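Long-range contact in nigritoxine (Vibrio nigripulchritudo, PDB 5M41), which is a bacterial protein toxin active against crustaceans and insects: residues Asp644-Ile649 / Tyr721-Leu725. Residue numbers count along the deposited sequence, not the author numbering.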
ATOM      1  N   ASP A 644      16.867   9.680 -33.161  1.00 57.29           N
ATOM      2  CA  ASP A 644      16.113  10.406 -34.194  1.00 58.91           C
ATOM      3  C   ASP A 644      16.384  11.902 -34.299  1.00 55.88           C
ATOM      4  O   ASP A 644      16.306  12.455 -35.395  1.00 55.83           O
ATOM      5  CB  ASP A 644      14.614  10.178 -34.004  1.00 61.51           C
ATOM      6  CG  ASP A 644      14.263   8.708 -34.014  1.00 68.55           C
ATOM      7  OD1 ASP A 644      14.136   8.147 -35.134  1.00 74.73           O
ATOM      8  OD2 ASP A 644      14.153   8.113 -32.915  1.00 63.27           O
ATOM      9  N   ILE A 645      16.648  12.569 -33.174  1.00 52.27           N
ATOM     10  CA  ILE A 645      16.893  14.007 -33.223  1.00 50.90           C
ATOM     11  C   ILE A 645      18.361  14.241 -33.569  1.00 53.58           C
ATOM     12  O   ILE A 645      19.257  13.770 -32.847  1.00 53.63           O
ATOM     13  CB  ILE A 645      16.543  14.743 -31.918  1.00 49.35           C
ATOM     14  CG1 ILE A 645      15.229  14.214 -31.287  1.00 49.79           C
ATOM     15  CG2 ILE A 645      16.485  16.242 -32.179  1.00 46.62           C
ATOM     16  CD1 ILE A 645      13.979  14.359 -32.159  1.00 47.65           C
ATOM     17  N   PRO A 646      18.615  14.958 -34.678  1.00 55.18           N
ATOM     18  CA  PRO A 646      19.991  15.149 -35.181  1.00 55.84           C
ATOM     19  C   PRO A 646      20.932  15.910 -34.232  1.00 55.84           C
ATOM     20  O   PRO A 646      22.138  15.803 -34.374  1.00 55.67           O
ATOM     21  CB  PRO A 646      19.779  15.939 -36.474  1.00 57.65           C
ATOM     22  CG  PRO A 646      18.382  15.572 -36.916  1.00 57.50           C
ATOM     23  CD  PRO A 646      17.608  15.479 -35.627  1.00 55.20           C
ATOM     24  N   ASP A 647      20.399  16.673 -33.279  1.00 52.80           N
ATOM     25  CA  ASP A 647      21.254  17.445 -32.363  1.00 52.73           C
ATOM     26  C   ASP A 647      20.474  17.825 -31.113  1.00 50.14           C
ATOM     27  O   ASP A 647      19.253  17.671 -31.067  1.00 48.91           O
ATOM     28  CB  ASP A 647      21.764  18.727 -33.056  1.00 53.34           C
ATOM     29  CG  ASP A 647      23.105  19.236 -32.486  1.00 56.64           C
ATOM     30  OD1 ASP A 647      23.608  18.701 -31.465  1.00 56.19           O
ATOM     31  OD2 ASP A 647      23.676  20.181 -33.086  1.00 57.62           O
ATOM     32  N   ASN A 648      21.190  18.321 -30.110  1.00 48.00           N
ATOM     33  CA  ASN A 648      20.592  18.956 -28.955  1.00 47.40           C
ATOM     34  C   ASN A 648      19.954  20.256 -29.353  1.00 46.19           C
ATOM     35  O   ASN A 648      20.268  20.803 -30.391  1.00 46.80           O
ATOM     36  CB  ASN A 648      21.650  19.209 -27.870  1.00 47.14           C
ATOM     37  CG  ASN A 648      22.100  17.922 -27.206  1.00 49.69           C
ATOM     38  OD1 ASN A 648      21.409  16.899 -27.278  1.00 49.45           O
ATOM     39  ND2 ASN A 648      23.258  17.959 -26.563  1.00 48.75           N
ATOM     40  N   ILE A 649      19.076  20.738 -28.487  1.00 45.75           N
ATOM     41  CA  ILE A 649      18.207  21.875 -28.721  1.00 45.24           C
ATOM     42  C   ILE A 649      18.649  22.994 -27.768  1.00 45.34           C
ATOM     43  O   ILE A 649      18.936  22.729 -26.616  1.00 43.37           O
ATOM     44  CB  ILE A 649      16.750  21.443 -28.417  1.00 43.67           C
ATOM     45  CG1 ILE A 649      16.164  20.705 -29.631  1.00 44.96           C
ATOM     46  CG2 ILE A 649      15.890  22.618 -28.008  1.00 41.60           C
ATOM     47  CD1 ILE A 649      14.907  19.896 -29.365  1.00 41.39           C
ATOM     48  N   TYR A 721      14.352  20.588 -34.865  1.00 47.75           N
ATOM     49  CA  TYR A 721      14.650  19.583 -33.844  1.00 47.87           C
ATOM     50  C   TYR A 721      13.536  19.554 -32.812  1.00 46.07           C
ATOM     51  O   TYR A 721      13.045  18.475 -32.464  1.00 46.41           O
ATOM     52  CB  TYR A 721      16.014  19.817 -33.174  1.00 49.41           C
ATOM     53  CG  TYR A 721      17.202  19.917 -34.128  1.00 53.24           C
ATOM     54  CD1 TYR A 721      17.236  19.196 -35.332  1.00 55.71           C
ATOM     55  CD2 TYR A 721      18.295  20.726 -33.809  1.00 53.96           C
ATOM     56  CE1 TYR A 721      18.327  19.296 -36.197  1.00 59.19           C
ATOM     57  CE2 TYR A 721      19.393  20.833 -34.660  1.00 56.93           C
ATOM     58  CZ  TYR A 721      19.404  20.116 -35.847  1.00 60.28           C
ATOM     59  OH  TYR A 721      20.486  20.241 -36.688  1.00 63.85           O
ATOM     60  N   MET A 722      13.110  20.741 -32.371  1.00 44.58           N
ATOM     61  CA  MET A 722      12.009  20.879 -31.403  1.00 43.96           C
ATOM     62  C   MET A 722      10.665  20.333 -31.930  1.00 44.71           C
ATOM     63  O   MET A 722      10.000  19.557 -31.244  1.00 42.61           O
ATOM     64  CB  MET A 722      11.869  22.336 -30.934  1.00 42.39           C
ATOM     65  CG  MET A 722      10.752  22.552 -29.915  1.00 44.23           C
ATOM     66  SD  MET A 722      10.885  21.507 -28.429  1.00 45.77           S
ATOM     67  CE  MET A 722      11.971  22.545 -27.451  1.00 41.06           C
ATOM     68  N   THR A 723      10.278  20.710 -33.155  1.00 46.10           N
ATOM     69  CA  THR A 723       9.002  20.247 -33.722  1.00 48.20           C
ATOM     70  C   THR A 723       9.024  18.736 -33.952  1.00 47.53           C
ATOM     71  O   THR A 723       7.996  18.057 -33.778  1.00 49.82           O
ATOM     72  CB  THR A 723       8.651  20.946 -35.066  1.00 49.74           C
ATOM     73  OG1 THR A 723       9.702  20.721 -36.006  1.00 52.97           O
ATOM     74  CG2 THR A 723       8.434  22.458 -34.891  1.00 48.69           C
ATOM     75  N   GLN A 724      10.181  18.207 -34.361  1.00 46.52           N
ATOM     76  CA  GLN A 724      10.332  16.751 -34.552  1.00 47.06           C
ATOM     77  C   GLN A 724      10.151  16.033 -33.214  1.00 44.48           C
ATOM     78  O   GLN A 724       9.364  15.088 -33.090  1.00 45.16           O
ATOM     79  CB  GLN A 724      11.703  16.399 -35.168  1.00 48.02           C
ATOM     80  CG  GLN A 724      11.831  14.926 -35.555  1.00 50.70           C
ATOM     81  CD  GLN A 724      13.277  14.474 -35.796  1.00 54.47           C
ATOM     82  OE1 GLN A 724      14.209  15.284 -35.791  1.00 55.30           O
ATOM     83  NE2 GLN A 724      13.466  13.166 -35.984  1.00 53.64           N
ATOM     84  N   LEU A 725      10.870  16.512 -32.208  1.00 43.04           N
ATOM     85  CA  LEU A 725      10.812  15.949 -30.853  1.00 44.72           C
ATOM     86  C   LEU A 725       9.394  15.917 -30.293  1.00 43.53           C
ATOM     87  O   LEU A 725       8.920  14.867 -29.849  1.00 44.39           O
ATOM     88  CB  LEU A 725      11.704  16.748 -29.897  1.00 44.28           C
ATOM     89  CG  LEU A 725      11.621  16.391 -28.403  1.00 45.34           C
ATOM     90  CD1 LEU A 725      12.158  14.985 -28.147  1.00 44.89           C
ATOM     91  CD2 LEU A 725      12.451  17.389 -27.614  1.00 45.74           C
TER
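The Tyr721 side chain lies along the loop Pro646-Asn648, with the backbone N of Asp647 over one face of its ring. The contact is loop-on-helix packing at the margin of the six-stranded antiparallel sheet near the C-terminal end of the chain. Residues 644-648 are the end of the loop that leads into strand 649-652, and residues 721-725 belong to helix 719-731, which follows the edge strand 713-715. Tyr721 is the main point of attachment. Its CE1 meets CB of Pro646 at 3.7 Å, and its CE2 meets CB of Asp647 at 3.6 Å. Nearer the helix, CB of Tyr721 touches CG2 of Ile645 and CG1 of Ile649, each at 3.7 Å.

The two isoleucines are buried and carry the apolar packing further along the helix. CD1 of Ile649 is 3.9 Å from CD2 of Leu725, and CG2 of Ile649 is 4.0 Å from CE of Met722. CD1 of Ile645 is 4.0 Å from CB of Leu725. Helix 603-614 also borders these side chains, through Ser603 and Leu607. Leu714 of strand 713-715 touches both Ile649 and Met722.

Polar bonds also occur within the loop and to its surroundings. N of Asn648 donates to OD1 of Asp647 at 2.8 Å, and this carboxylate also forms a salt bridge with Lys637. Gln724 is partly exposed and extends with chi1 and chi2 both t. Its NE2 donates to the backbone O of Asp644 at 3.0 Å, while its OE1 lies 3.4 Å from CD of Pro646.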